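Long-range contacts in kallikrein-10 (Homo sapiens, PDB 5LPE), which belongs to the trypsin-like serine peptidases, is inhibited by zinc ions and has a tumour-suppressor role in breast and prostate cancer: residues 26-30 against 44-50; 91-95 against 201-205; 9-15 against 145-149. All coordinates share one frame; numbering follows the deposited sequence.

Interaction 1: residues 26-30 against 44-50; sequences SFHCA and HCGNKPL. With ZN (zinc ion), chain F.
His28 and Asn47 meet with their flat groups nearly perpendicular, the imidazole and amide planes lying 84° apart. The imidazole is swung out from strand 26-30 with CG anti to the backbone N (chi1 -153°), which carries its NE2 edge over to the 44-50 loop. There His28 NE2 donates to Asn47 OD1 at 2.5 Å, with an N-H...O angle of 149°. The oxygen lies close to the imidazole plane, but the donor stands well above the plane of the amide rather than on a lone pair. At the same edge of the ring, His28 CD2 comes within 3.3 Å of Cys45 O. Leu50 approaches at about a right angle and sets Leu50 CD2 4.1 Å from His28 CB; its side chain also packs on Leu21 and Asn23 of the adjoining strand.

Next along the strand, Cys29 SG is joined to Cys45 SG by a disulfide of 2.0 Å. This is the bridge that in trypsin-like enzymes flanks the histidine of the charge relay, here probably His44. Cys29 SG sits obliquely to that imidazole, 4.3 Å from His44 NE2, and NE2 is hydrogen-bonded to Ser187 OG. On the other side of the ring, His44 ND1 binds the zinc ion at 2.1 Å, with Asp92 and Asp95 as the other protein ligands.

The chemistry implies a division of labour: the covalent bridge ties the start of the loop to the strand, the His28 bond pins it further along, and the His44 nitrogen that in trypsin-like relatives faces the relay aspartate, probably Asp95, is here bound to zinc.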
loop_
_atom_site.group_PDB
_atom_site.type_symbol
_atom_site.label_atom_id
_atom_site.label_comp_id
_atom_site.label_asym_id
_atom_site.label_seq_id
_atom_site.Cartn_x
_atom_site.Cartn_y
_atom_site.Cartn_z
ATOM N N SER A 26 7.351 0.753 17.668
ATOM C CA SER A 26 6.685 -0.436 17.160
ATOM C C SER A 26 6.275 -0.275 15.700
ATOM O O SER A 26 5.899 0.815 15.260
ATOM C CB SER A 26 5.450 -0.736 17.999
ATOM O OG SER A 26 4.629 -1.670 17.342
ATOM N N PHE A 27 6.337 -1.379 14.954
ATOM C CA PHE A 27 5.861 -1.379 13.581
ATOM C C PHE A 27 4.351 -1.219 13.534
ATOM O O PHE A 27 3.623 -1.767 14.363
ATOM C CB PHE A 27 6.244 -2.668 12.884
ATOM C CG PHE A 27 5.935 -2.673 11.422
ATOM C CD1 PHE A 27 6.820 -2.101 10.516
ATOM C CD2 PHE A 27 4.761 -3.246 10.944
ATOM C CE1 PHE A 27 6.545 -2.105 9.165
ATOM C CE2 PHE A 27 4.478 -3.253 9.585
ATOM C CZ PHE A 27 5.370 -2.689 8.695
ATOM N N HIS A 28 3.872 -0.480 12.543
ATOM C CA HIS A 28 2.438 -0.259 12.442
ATOM C C HIS A 28 1.930 -0.615 11.051
ATOM O O HIS A 28 1.124 -1.534 10.893
ATOM C CB HIS A 28 2.093 1.194 12.782
ATOM C CG HIS A 28 0.710 1.374 13.324
ATOM N ND1 HIS A 28 0.336 0.933 14.577
ATOM C CD2 HIS A 28 -0.391 1.952 12.789
ATOM C CE1 HIS A 28 -0.930 1.240 14.793
ATOM N NE2 HIS A 28 -1.395 1.859 13.722
ATOM N N CYS A 29 2.381 0.107 10.035
ATOM C CA CYS A 29 1.870 -0.095 8.698
ATOM C C CYS A 29 2.972 0.115 7.682
ATOM O O CYS A 29 4.018 0.695 7.970
ATOM C CB CYS A 29 0.715 0.857 8.389
ATOM S SG CYS A 29 -0.828 0.309 9.107
ATOM N N ALA A 30 2.712 -0.352 6.473
ATOM C CA ALA A 30 3.516 0.063 5.344
ATOM C C ALA A 30 2.821 1.229 4.657
ATOM O O ALA A 30 1.701 1.610 5.002
ATOM C CB ALA A 30 3.745 -1.105 4.386
ATOM N N HIS A 44 -6.910 3.112 8.246
ATOM C CA HIS A 44 -7.019 2.348 9.492
ATOM C C HIS A 44 -5.711 2.302 10.258
ATOM O O HIS A 44 -5.692 1.784 11.380
ATOM C CB HIS A 44 -7.505 0.911 9.247
ATOM C CG HIS A 44 -6.469 0.001 8.656
ATOM N ND1 HIS A 44 -6.624 -0.594 7.421
ATOM C CD2 HIS A 44 -5.275 -0.426 9.131
ATOM C CE1 HIS A 44 -5.562 -1.335 7.158
ATOM N NE2 HIS A 44 -4.726 -1.247 8.178
ATOM N N CYS A 45 -4.625 2.793 9.661
ATOM C CA CYS A 45 -3.325 2.942 10.300
ATOM C C CYS A 45 -3.190 4.249 11.069
ATOM O O CYS A 45 -2.109 4.529 11.601
ATOM C CB CYS A 45 -2.218 2.875 9.248
ATOM S SG CYS A 45 -2.226 1.414 8.204
ATOM N N GLY A 46 -4.249 5.053 11.127
ATOM C CA GLY A 46 -4.162 6.409 11.640
ATOM C C GLY A 46 -4.364 6.579 13.130
ATOM O O GLY A 46 -4.713 7.674 13.576
ATOM N N ASN A 47 -4.154 5.511 13.907
ATOM C CA ASN A 47 -4.140 5.637 15.363
ATOM C C ASN A 47 -3.283 6.822 15.785
ATOM O O ASN A 47 -3.719 7.661 16.583
ATOM C CB ASN A 47 -3.618 4.349 16.015
ATOM C CG ASN A 47 -4.178 3.086 15.370
ATOM O OD1 ASN A 47 -3.732 2.678 14.292
ATOM N ND2 ASN A 47 -5.146 2.456 16.032
ATOM N N LYS A 48 -2.065 6.904 15.234
ATOM C CA LYS A 48 -1.195 8.087 15.301
ATOM C C LYS A 48 -0.667 8.311 16.714
ATOM O O LYS A 48 -1.280 7.864 17.681
ATOM C CB LYS A 48 -1.944 9.336 14.807
ATOM C CG LYS A 48 -1.527 9.801 13.422
ATOM C CD LYS A 48 -2.561 10.724 12.808
ATOM C CE LYS A 48 -3.497 9.964 11.877
ATOM N NZ LYS A 48 -4.597 10.808 11.320
ATOM N N PRO A 49 0.469 9.009 16.858
ATOM C CA PRO A 49 1.395 9.561 15.861
ATOM C C PRO A 49 2.278 8.513 15.209
ATOM O O PRO A 49 2.500 7.458 15.812
ATOM C CB PRO A 49 2.248 10.527 16.679
ATOM C CG PRO A 49 2.115 10.060 18.085
ATOM C CD PRO A 49 0.745 9.530 18.207
ATOM N N LEU A 50 2.794 8.821 14.016
ATOM C CA LEU A 50 3.587 7.886 13.230
ATOM C C LEU A 50 4.910 8.512 12.814
ATOM O O LEU A 50 5.085 9.734 12.845
ATOM C CB LEU A 50 2.835 7.430 11.975
ATOM C CG LEU A 50 1.645 6.497 12.155
ATOM C CD1 LEU A 50 1.152 6.021 10.802
ATOM C CD2 LEU A 50 2.018 5.324 13.042
HETATM ZN ZN ZN F . -8.616 -0.664 6.776
#

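Interaction 2: residues 91-95 against 201-205; sequences TDEHD and LSWGV. With ZN (zinc ion), chain F; SO4 (sulfate ion), chain C.
Asp95 and Ser202 bring their CA atoms to 6.7 Å, and the loop is slightly farther off at Thr91 and Trp203, with CA atoms 7.6 Å apart; side chains do the bridging. Ser202 OG lies between the two carboxylate oxygens of Asp95, 2.6 Å from OD2 and 2.7 Å from OD1, and its one proton could go to either. Asp95 OD2 also binds the zinc ion at 2.1 Å, so Ser202 is a second-shell group that helps position a metal ligand. Asp92 OD2 coordinates the zinc at 1.9 Å, and His44 supplies the nitrogen ligand.

Further out, Thr91 lays its methyl over the indole: Thr91 CG2 is 3.6 Å from the centroid of the five-membered ring of Trp203, only 7° off the normal, a CH-pi contact. Thr91 OG1 itself donates to Glu93 OE1. With an alanine in place of Trp203 the Thr91 methyl loses the ring it sits on, and the start of the loop would probably be freer to move. At the edge of the indole a sulfate, probably from the crystallisation liquor, sits by Gly204 N.

A classic bulge at Ser202 and Trp203 sets both residues opposite Val216 of strand 215-219, and the indole meets Tyr163, just past helix 159-162, edge-to-face.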
loop_
_atom_site.group_PDB
_atom_site.type_symbol
_atom_site.label_atom_id
_atom_site.label_comp_id
_atom_site.label_asym_id
_atom_site.label_seq_id
_atom_site.Cartn_x
_atom_site.Cartn_y
_atom_site.Cartn_z
ATOM N N THR A 91 -16.090 -3.577 7.127
ATOM C CA THR A 91 -14.668 -3.300 7.079
ATOM C C THR A 91 -14.472 -1.807 6.864
ATOM O O THR A 91 -15.434 -1.067 6.635
ATOM C CB THR A 91 -14.012 -4.101 5.948
ATOM O OG1 THR A 91 -14.974 -4.312 4.899
ATOM C CG2 THR A 91 -13.517 -5.442 6.458
ATOM N N ASP A 92 -13.214 -1.362 6.898
ATOM C CA ASP A 92 -12.949 0.051 6.666
ATOM C C ASP A 92 -13.225 0.382 5.215
ATOM O O ASP A 92 -12.706 -0.270 4.304
ATOM C CB ASP A 92 -11.504 0.437 6.975
ATOM C CG ASP A 92 -10.866 -0.432 7.998
ATOM O OD1 ASP A 92 -11.050 -0.158 9.201
ATOM O OD2 ASP A 92 -10.139 -1.356 7.584
ATOM N N GLU A 93 -13.998 1.423 4.989
ATOM C CA GLU A 93 -14.325 1.801 3.631
ATOM C C GLU A 93 -13.774 3.195 3.347
ATOM O O GLU A 93 -13.866 4.093 4.196
ATOM C CB GLU A 93 -15.838 1.678 3.409
ATOM C CG GLU A 93 -16.440 0.264 3.755
ATOM C CD GLU A 93 -15.574 -0.986 3.363
ATOM O OE1 GLU A 93 -15.764 -2.057 4.002
ATOM O OE2 GLU A 93 -14.737 -0.934 2.422
ATOM N N HIS A 94 -13.166 3.346 2.159
ATOM C CA HIS A 94 -12.356 4.513 1.793
ATOM C C HIS A 94 -11.141 4.670 2.707
ATOM O O HIS A 94 -10.783 5.789 3.084
ATOM C CB HIS A 94 -13.163 5.821 1.809
ATOM C CG HIS A 94 -14.234 5.920 0.766
ATOM N ND1 HIS A 94 -13.976 5.824 -0.585
ATOM C CD2 HIS A 94 -15.565 6.151 0.880
ATOM C CE1 HIS A 94 -15.105 5.974 -1.258
ATOM N NE2 HIS A 94 -16.084 6.171 -0.390
ATOM N N ASP A 95 -10.459 3.574 3.061
ATOM C CA ASP A 95 -9.385 3.760 4.034
ATOM C C ASP A 95 -8.126 4.093 3.253
ATOM O O ASP A 95 -7.428 3.219 2.742
ATOM C CB ASP A 95 -9.198 2.568 4.976
ATOM C CG ASP A 95 -9.022 1.254 4.267
ATOM O OD1 ASP A 95 -9.329 1.180 3.054
ATOM O OD2 ASP A 95 -8.598 0.286 4.948
ATOM N N LEU A 201 -3.330 -1.746 0.403
ATOM C CA LEU A 201 -3.959 -2.899 1.039
ATOM C C LEU A 201 -4.904 -2.471 2.150
ATOM O O LEU A 201 -4.498 -1.790 3.094
ATOM C CB LEU A 201 -2.878 -3.822 1.590
ATOM C CG LEU A 201 -3.316 -5.090 2.291
ATOM C CD1 LEU A 201 -4.203 -5.933 1.397
ATOM C CD2 LEU A 201 -2.067 -5.822 2.674
ATOM N N SER A 202 -6.163 -2.889 2.040
ATOM C CA SER A 202 -7.182 -2.535 3.022
ATOM C C SER A 202 -7.433 -3.686 3.992
ATOM O O SER A 202 -7.179 -3.534 5.187
ATOM C CB SER A 202 -8.486 -2.093 2.338
ATOM O OG SER A 202 -9.388 -1.478 3.249
ATOM N N TRP A 203 -7.940 -4.822 3.501
ATOM C CA TRP A 203 -8.143 -6.021 4.313
ATOM C C TRP A 203 -8.053 -7.241 3.404
ATOM O O TRP A 203 -7.745 -7.125 2.220
ATOM C CB TRP A 203 -9.481 -5.984 5.059
ATOM C CG TRP A 203 -10.625 -5.604 4.170
ATOM C CD1 TRP A 203 -10.999 -4.335 3.787
ATOM C CD2 TRP A 203 -11.545 -6.493 3.539
ATOM N NE1 TRP A 203 -12.095 -4.393 2.963
ATOM C CE2 TRP A 203 -12.447 -5.704 2.793
ATOM C CE3 TRP A 203 -11.692 -7.882 3.531
ATOM C CZ2 TRP A 203 -13.463 -6.252 2.058
ATOM C CZ3 TRP A 203 -12.700 -8.421 2.800
ATOM C CH2 TRP A 203 -13.581 -7.611 2.071
ATOM N N GLY A 204 -8.320 -8.418 3.962
ATOM C CA GLY A 204 -8.290 -9.647 3.198
ATOM C C GLY A 204 -6.989 -10.415 3.256
ATOM O O GLY A 204 -6.763 -11.275 2.396
ATOM N N VAL A 205 -6.110 -10.106 4.208
ATOM C CA VAL A 205 -4.878 -10.872 4.346
ATOM C C VAL A 205 -5.127 -12.177 5.092
ATOM O O VAL A 205 -4.741 -13.256 4.634
ATOM C CB VAL A 205 -3.806 -10.026 5.047
ATOM C CG1 VAL A 205 -2.457 -10.706 4.937
ATOM C CG2 VAL A 205 -3.766 -8.640 4.458
HETATM ZN ZN ZN F . -8.616 -0.664 6.776
HETATM S S SO4 C . -8.125 -9.219 7.345
HETATM O O1 SO4 C . -8.240 -10.267 8.272
HETATM O O2 SO4 C . -8.915 -8.190 7.934
HETATM O O3 SO4 C . -6.783 -8.709 7.185
HETATM O O4 SO4 C . -8.711 -9.582 6.095
#

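Interaction 3: residues 9-15 against 145-149; sequences PCARGSQ and GLTCS
Cys10 and Cys148 are joined by a disulfide that fastens the N-terminal arm of this trypsin-type double barrel to strand 147-153 of the second barrel. The bridge is the heart of the tight part of the contact. Cys10 SG meets Cys148 SG at 2.0 Å with a chi3 of 69°, and the CA atoms of the two cysteines are only 4.6 Å apart. Cys148 places its sulfur anti to its own carbonyl carbon (chi1 -81°), which directs it at the arm. Around the bridge Cys10 packs on Leu146, its SG 4.0 Å from Leu146 CB, and Leu146 CD1 reaches Gln15 CB at 4.2 Å. Gln15, bent at chi2, folds back over Cys148, bringing Gln15 CD within 3.7 Å of Cys148 SG, although the exact setting of its amide is doubtful. Behind this cluster stands strand 126-131, with Ala130 touching both Cys10 and Gln15.

The arm does not add a strand to the sheet. Segments 9-15 and 145-149 share no backbone hydrogen bonds; Thr147 and Ser149 pair through their backbones with Gly131 and Val129, and Thr147 OG1 also bonds to Gly131 O.

The loose side is the type II turn from Ala11 to Ser14, where the chain runs out between Cys10 and Gln15, with Gly13 taking the positive phi of the third position. Ala11 and Arg12 are exposed there.

Pro9, the first ordered residue, is consistent with an N-terminus not inserted into the body of the protein, as in a zymogen. Though exposed, it belongs to the close packing: Pro9 CB lies 3.5 Å from Cys148 N. Its ring runs side by side with Thr147, pointing the same way, and Pro9 CD rests 3.8 Å from Thr147 CG2.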
loop_
_atom_site.group_PDB
_atom_site.type_symbol
_atom_site.label_atom_id
_atom_site.label_comp_id
_atom_site.label_asym_id
_atom_site.label_seq_id
_atom_site.Cartn_x
_atom_site.Cartn_y
_atom_site.Cartn_z
ATOM N N PRO A 9 13.274 -13.311 -2.835
ATOM C CA PRO A 9 12.691 -12.561 -3.959
ATOM C C PRO A 9 12.984 -11.062 -3.851
ATOM O O PRO A 9 13.784 -10.700 -2.987
ATOM C CB PRO A 9 11.190 -12.840 -3.829
ATOM C CG PRO A 9 11.104 -14.120 -3.091
ATOM C CD PRO A 9 12.264 -14.118 -2.128
ATOM N N CYS A 10 12.358 -10.223 -4.687
ATOM C CA CYS A 10 12.468 -8.770 -4.540
ATOM C C CYS A 10 13.918 -8.297 -4.666
ATOM O O CYS A 10 14.612 -8.112 -3.660
ATOM C CB CYS A 10 11.849 -8.309 -3.211
ATOM S SG CYS A 10 10.265 -7.328 -3.241
ATOM N N ALA A 11 14.395 -8.164 -5.906
ATOM C CA ALA A 11 15.767 -7.753 -6.179
ATOM C C ALA A 11 16.137 -6.471 -5.438
ATOM O O ALA A 11 15.293 -5.619 -5.146
ATOM C CB ALA A 11 15.961 -7.551 -7.684
ATOM N N ARG A 12 17.418 -6.371 -5.098
ATOM C CA ARG A 12 17.942 -5.225 -4.367
ATOM C C ARG A 12 17.901 -3.965 -5.223
ATOM O O ARG A 12 18.342 -3.961 -6.376
ATOM C CB ARG A 12 19.375 -5.512 -3.900
ATOM C CG ARG A 12 20.269 -4.282 -3.645
ATOM C CD ARG A 12 19.658 -3.306 -2.630
ATOM N NE ARG A 12 20.566 -2.239 -2.213
ATOM C CZ ARG A 12 20.841 -1.943 -0.943
ATOM N NH1 ARG A 12 20.268 -2.627 0.045
ATOM N NH2 ARG A 12 21.680 -0.953 -0.657
ATOM N N GLY A 13 17.383 -2.888 -4.639
ATOM C CA GLY A 13 17.259 -1.604 -5.272
ATOM C C GLY A 13 15.875 -1.335 -5.817
ATOM O O GLY A 13 15.484 -0.172 -5.951
ATOM N N SER A 14 15.122 -2.384 -6.114
ATOM C CA SER A 14 13.723 -2.226 -6.463
ATOM C C SER A 14 12.950 -1.754 -5.236
ATOM O O SER A 14 13.458 -1.762 -4.109
ATOM C CB SER A 14 13.146 -3.535 -7.006
ATOM O OG SER A 14 13.412 -4.609 -6.122
ATOM N N GLN A 15 11.740 -1.271 -5.472
ATOM C CA GLN A 15 10.900 -0.696 -4.426
ATOM C C GLN A 15 11.569 0.438 -3.648
ATOM O O GLN A 15 11.588 0.417 -2.407
ATOM C CB GLN A 15 10.418 -1.784 -3.475
ATOM C CG GLN A 15 9.387 -2.713 -4.108
ATOM C CD GLN A 15 10.033 -3.856 -4.853
ATOM O OE1 GLN A 15 10.806 -4.607 -4.281
ATOM N NE2 GLN A 15 9.725 -3.992 -6.131
ATOM N N GLY A 145 13.738 -7.456 5.450
ATOM C CA GLY A 145 14.012 -7.918 4.101
ATOM C C GLY A 145 12.724 -8.098 3.319
ATOM O O GLY A 145 11.756 -8.657 3.851
ATOM N N LEU A 146 12.726 -7.748 2.038
ATOM C CA LEU A 146 11.493 -7.657 1.269
ATOM C C LEU A 146 11.360 -8.852 0.349
ATOM O O LEU A 146 12.331 -9.281 -0.281
ATOM C CB LEU A 146 11.438 -6.382 0.426
ATOM C CG LEU A 146 11.030 -5.070 1.097
ATOM C CD1 LEU A 146 11.120 -3.888 0.128
ATOM C CD2 LEU A 146 9.636 -5.192 1.669
ATOM N N THR A 147 10.146 -9.359 0.248
ATOM C CA THR A 147 9.834 -10.425 -0.680
ATOM C C THR A 147 8.805 -9.913 -1.678
ATOM O O THR A 147 7.880 -9.184 -1.311
ATOM C CB THR A 147 9.329 -11.668 0.078
ATOM O OG1 THR A 147 8.362 -11.271 1.056
ATOM C CG2 THR A 147 10.490 -12.358 0.787
ATOM N N CYS A 148 8.980 -10.275 -2.940
ATOM C CA CYS A 148 8.074 -9.848 -3.994
ATOM C C CYS A 148 7.240 -11.038 -4.441
ATOM O O CYS A 148 7.773 -12.136 -4.632
ATOM C CB CYS A 148 8.842 -9.269 -5.179
ATOM S SG CYS A 148 9.408 -7.532 -5.057
ATOM N N SER A 149 5.934 -10.813 -4.592
ATOM C CA SER A 149 4.980 -11.817 -5.044
ATOM C C SER A 149 4.145 -11.189 -6.147
ATOM O O SER A 149 3.680 -10.049 -6.006
ATOM C CB SER A 149 4.064 -12.299 -3.918
ATOM O OG SER A 149 4.752 -12.425 -2.686
#

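Overall arrangement
Interactions 1 and 2 meet at the cleft between the two barrels, their centres 14 Å apart, and share the zinc ion: interaction 1 belongs to the first barrel, while interaction 2 sets a loop of that barrel against strand 196-203 of the second. They follow each other along the chain. Interaction 3 lies on the far side of the molecule's centre from interaction 2, about 24 Å centre to centre, and 22 Å from interaction 1. In sequence its segments enclose both of interaction 1 and alternate with those of interaction 2, whose second sheet it shares through strand 147-153. Interaction 2 joins the barrels, while interaction 3 ties the arm leading into the first barrel to the second.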